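EmGH1 (Erythrobacter marinus, PDB 5Z87) is a family 3 glycoside hydrolase that probably cleaves beta-glucosides, and possibly related xylosides or arabinosides as well. Local coordinates at residues Gln481-Ile485 against Ile558-Leu564; Val158-Glu163 against Ala210-Leu215. All blocks are in the same frame, centred on the assembly; numbering follows the deposited sequence.

Interaction 1. Residues Gln481-Ile485 against Ile558-Leu564; sequences QGCAI and IGEQNEL
A mostly apolar loop-against-helix contact, with no direct hydrogen bond across it, packs C483 on Q561 and L564 in the C-terminal domain, where the loop leaving strand 476-480 meets the start of helix 561-569. The thiol SG of C483 lies 3.7 Å from CG of Q561. A chi1 of 69° tucks the sulfur between the two backbone branches, so that it faces the helix start. L564 fits against the backbone of G482, its CD1 3.7 Å from the glycine CA; a beta carbon at that glycine would run into L564 CD2. At the other end, I485 leans obliquely on the amide of Q561, with CG1 and CD1 both close to NE2, and its CG2 meets CG2 of I558 at 3.7 Å. The same Q561 amide reaches back to its own turn: NE2 donates to I558 O over 3.1 Å, nearly straight (165°) and in the carbonyl plane on a lone pair, while OE1 accepts from the backbone N of G533. Both ends of the amide are thereby used, which fixes its rotation. One water links the backbones, donating to A484 O at 3.0 Å and accepting from E560 N at 2.8 Å. The chemistry implies a join held by close fit, in which backbone partners satisfy the buried amide and a water bridges the loop to the type II' turn, I558 to Q561, that leads into the helix.

Interaction 2. Residues Val158-Glu163 against Ala210-Leu215; sequences VRQVFE and AIVEGL
R159 O and CA of G214 meet at 3.5 Å where the two helix backbones come closest. The hollow is G214: with no side chain, it admits the R159 carbonyl, and a beta carbon there would clash with that oxygen. G214 O returns a similar CA-H...O contact to CA of E163, at 3.3 Å. Beside this approach the side chains of F162 and I211 run alongside each other in one direction, with CG2 of I211 3.9 Å from the ring centroid and almost on the ring normal, a CH-pi contact; V161 CG1 lies over the opposite face. CG1 of I211 fits between CE2 of the ring and CG1 of V158, 3.7 Å from the latter. L215 crosses obliquely near the base of the ring, its CG 3.8 Å from F162 CB. Replacing F162 by an alanine would remove the ring and is likely to leave CG1 and CG2 of I211 without their aromatic partner. R159 bends at chi3 (63°) into an intrahelical salt bridge with OE2 of E163, which also pairs with R227. The axes of 158-163 and 210-215 approach to 7.1 Å, at 36°, a close glycine-mediated approach between neighbouring helices, 155-171 and 201-216, of the TIM-barrel-like N-terminal domain.

In the fold
Interaction 2 comes first along the chain and joins two helices of the N-terminal domain, whose parallel sheet includes strands 176-177 and 229-235; V212 and L215 pack on the latter. Interaction 1 follows in the C-terminal domain, beside the mixed sheet in which strand 476-480 is outermost and strand 527-533 supports Q561 and L564. The centres are 37 Å apart and the nearest atoms about 25 Å, so the two do not touch and share no helix, strand or sheet. Each is internal to its own domain, away from the ligand pocket. Interaction 1 also reaches the subunit interface, where I558 packs on F653 of the second subunit, whereas interaction 2 touches no other chain.

Interaction 1. Residues Gln481-Ile485 against Ile558-Leu564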
# COMPACT_ATOMS: atom_id res chain seq x y z
N GLN A 481 -9.56 36.88 8.42
CA GLN A 481 -9.59 35.70 7.57
C GLN A 481 -8.29 34.89 7.68
O GLN A 481 -8.31 33.67 7.85
CB GLN A 481 -9.86 36.12 6.12
CG GLN A 481 -9.88 34.98 5.11
CD GLN A 481 -11.06 34.05 5.30
OE1 GLN A 481 -12.08 34.41 5.89
NE2 GLN A 481 -10.92 32.83 4.79
N GLY A 482 -7.15 35.58 7.63
CA GLY A 482 -5.86 34.91 7.69
C GLY A 482 -5.44 34.39 6.33
O GLY A 482 -4.53 34.94 5.71
N CYS A 483 -6.11 33.33 5.87
CA CYS A 483 -5.98 32.84 4.50
C CYS A 483 -7.20 31.99 4.18
O CYS A 483 -7.96 31.60 5.07
CB CYS A 483 -4.69 32.02 4.30
SG CYS A 483 -4.70 30.42 5.19
N ALA A 484 -7.38 31.72 2.90
CA ALA A 484 -8.43 30.83 2.41
C ALA A 484 -7.82 29.51 1.99
O ALA A 484 -6.69 29.45 1.50
CB ALA A 484 -9.18 31.46 1.22
N ILE A 485 -8.57 28.42 2.20
CA ILE A 485 -8.19 27.10 1.72
C ILE A 485 -8.70 26.95 0.29
O ILE A 485 -7.93 26.72 -0.66
CB ILE A 485 -8.73 25.99 2.64
CG1 ILE A 485 -8.02 26.04 4.00
CG2 ILE A 485 -8.60 24.62 1.98
CD1 ILE A 485 -8.64 25.17 5.06
N ILE A 558 -2.94 22.15 3.83
CA ILE A 558 -2.89 22.51 2.42
C ILE A 558 -2.68 24.01 2.28
O ILE A 558 -3.11 24.81 3.13
CB ILE A 558 -4.17 22.04 1.70
CG1 ILE A 558 -4.01 22.15 0.20
CG2 ILE A 558 -5.39 22.84 2.16
CD1 ILE A 558 -5.04 21.33 -0.55
N GLY A 559 -1.96 24.39 1.22
CA GLY A 559 -1.92 25.78 0.80
C GLY A 559 -1.01 26.65 1.66
O GLY A 559 0.13 26.28 1.97
N GLU A 560 -1.53 27.81 2.06
CA GLU A 560 -0.73 28.84 2.72
C GLU A 560 -0.94 28.88 4.21
O GLU A 560 -0.52 29.85 4.85
CB GLU A 560 -1.05 30.22 2.12
CG GLU A 560 -0.40 30.47 0.78
CD GLU A 560 -0.99 29.59 -0.30
OE1 GLU A 560 -2.23 29.64 -0.49
OE2 GLU A 560 -0.23 28.84 -0.93
N GLN A 561 -1.58 27.87 4.78
CA GLN A 561 -1.91 27.91 6.20
C GLN A 561 -0.65 27.88 7.07
O GLN A 561 -0.62 28.50 8.14
CB GLN A 561 -2.83 26.76 6.57
CG GLN A 561 -4.23 26.81 5.96
CD GLN A 561 -5.02 25.57 6.37
OE1 GLN A 561 -5.58 25.52 7.46
NE2 GLN A 561 -5.00 24.55 5.52
N ASN A 562 0.37 27.12 6.66
CA ASN A 562 1.61 27.12 7.43
C ASN A 562 2.29 28.47 7.36
O ASN A 562 2.79 28.97 8.37
CB ASN A 562 2.55 26.01 6.94
CG ASN A 562 2.07 24.63 7.32
OD1 ASN A 562 1.48 24.43 8.38
ND2 ASN A 562 2.30 23.66 6.44
N GLU A 563 2.32 29.08 6.17
CA GLU A 563 2.79 30.45 6.03
C GLU A 563 2.08 31.37 7.01
O GLU A 563 2.73 32.11 7.77
CB GLU A 563 2.58 30.93 4.59
CG GLU A 563 3.37 32.18 4.25
CD GLU A 563 3.36 32.50 2.77
OE1 GLU A 563 3.13 31.57 1.96
OE2 GLU A 563 3.61 33.68 2.42
N LEU A 564 0.74 31.32 7.04
CA LEU A 564 -0.01 32.16 7.97
C LEU A 564 0.38 31.87 9.41
O LEU A 564 0.56 32.80 10.21
CB LEU A 564 -1.51 31.95 7.77
CG LEU A 564 -2.43 32.46 8.88
CD1 LEU A 564 -2.47 34.01 8.91
CD2 LEU A 564 -3.84 31.87 8.74
O HOH W 1 -4.28 27.82 2.24

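Interaction 2. Residues Val158-Glu163 against Ala210-Leu215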
# COMPACT_ATOMS: atom_id res chain seq x y z
N VAL A 158 -22.04 7.66 22.49
CA VAL A 158 -22.30 7.34 21.08
C VAL A 158 -23.70 6.76 20.93
O VAL A 158 -24.46 7.15 20.03
CB VAL A 158 -21.23 6.38 20.54
CG1 VAL A 158 -21.63 5.87 19.17
CG2 VAL A 158 -19.87 7.06 20.49
N ARG A 159 -24.06 5.81 21.81
CA ARG A 159 -25.38 5.20 21.76
C ARG A 159 -26.49 6.25 21.91
O ARG A 159 -27.48 6.22 21.17
CB ARG A 159 -25.50 4.13 22.86
CG ARG A 159 -26.76 3.30 22.76
CD ARG A 159 -27.18 2.70 24.10
NE ARG A 159 -27.51 3.73 25.09
CZ ARG A 159 -28.61 4.49 25.08
NH1 ARG A 159 -29.53 4.36 24.12
NH2 ARG A 159 -28.79 5.40 26.04
N GLN A 160 -26.31 7.20 22.83
CA GLN A 160 -27.26 8.29 23.01
C GLN A 160 -27.35 9.16 21.76
O GLN A 160 -28.45 9.59 21.37
CB GLN A 160 -26.86 9.15 24.20
CG GLN A 160 -26.94 8.48 25.54
CD GLN A 160 -26.27 9.32 26.61
OE1 GLN A 160 -25.56 8.79 27.46
NE2 GLN A 160 -26.47 10.63 26.57
N VAL A 161 -26.21 9.46 21.14
CA VAL A 161 -26.23 10.33 19.96
C VAL A 161 -27.06 9.70 18.86
O VAL A 161 -27.83 10.39 18.17
CB VAL A 161 -24.80 10.61 19.49
CG1 VAL A 161 -24.79 10.93 17.98
CG2 VAL A 161 -24.22 11.77 20.27
N PHE A 162 -26.95 8.39 18.68
CA PHE A 162 -27.67 7.76 17.60
C PHE A 162 -29.08 7.35 17.99
O PHE A 162 -29.93 7.19 17.11
CB PHE A 162 -26.83 6.59 17.04
CG PHE A 162 -25.67 7.09 16.22
CD1 PHE A 162 -25.87 7.50 14.91
CD2 PHE A 162 -24.42 7.26 16.79
CE1 PHE A 162 -24.81 8.01 14.16
CE2 PHE A 162 -23.36 7.77 16.05
CZ PHE A 162 -23.56 8.14 14.73
N GLU A 163 -29.37 7.25 19.29
CA GLU A 163 -30.76 7.21 19.72
C GLU A 163 -31.47 8.50 19.36
O GLU A 163 -32.58 8.48 18.80
CB GLU A 163 -30.81 6.95 21.23
CG GLU A 163 -32.22 6.77 21.81
CD GLU A 163 -32.19 6.74 23.32
OE1 GLU A 163 -32.19 7.82 23.93
OE2 GLU A 163 -32.15 5.63 23.91
N ALA A 210 -22.35 0.21 19.41
CA ALA A 210 -23.08 1.27 20.09
C ALA A 210 -23.95 2.05 19.11
O ALA A 210 -25.08 2.44 19.45
CB ALA A 210 -22.11 2.20 20.82
N ILE A 211 -23.45 2.28 17.90
CA ILE A 211 -24.24 2.95 16.86
C ILE A 211 -25.46 2.12 16.50
O ILE A 211 -26.57 2.64 16.38
CB ILE A 211 -23.38 3.24 15.61
CG1 ILE A 211 -22.19 4.14 15.93
CG2 ILE A 211 -24.25 3.86 14.49
CD1 ILE A 211 -21.09 4.08 14.87
N VAL A 212 -25.25 0.83 16.25
CA VAL A 212 -26.38 -0.01 15.84
C VAL A 212 -27.40 -0.08 16.96
O VAL A 212 -28.61 0.06 16.73
CB VAL A 212 -25.90 -1.42 15.42
CG1 VAL A 212 -27.10 -2.35 15.14
CG2 VAL A 212 -25.01 -1.36 14.20
N GLU A 213 -26.94 -0.23 18.20
CA GLU A 213 -27.87 -0.33 19.31
C GLU A 213 -28.50 1.02 19.65
O GLU A 213 -29.57 1.05 20.27
CB GLU A 213 -27.15 -0.96 20.51
CG GLU A 213 -26.89 -2.47 20.26
CD GLU A 213 -26.11 -3.19 21.35
OE1 GLU A 213 -25.06 -2.67 21.81
OE2 GLU A 213 -26.53 -4.31 21.72
N GLY A 214 -27.90 2.14 19.22
CA GLY A 214 -28.55 3.43 19.32
C GLY A 214 -29.58 3.67 18.24
O GLY A 214 -30.67 4.18 18.51
N LEU A 215 -29.27 3.30 16.99
CA LEU A 215 -30.19 3.56 15.89
C LEU A 215 -31.35 2.56 15.86
O LEU A 215 -32.48 2.93 15.52
CB LEU A 215 -29.43 3.53 14.56
CG LEU A 215 -28.63 4.79 14.20
CD1 LEU A 215 -27.72 4.51 13.00
CD2 LEU A 215 -29.57 5.96 13.91
O HOH W 2 -30.24 2.23 22.38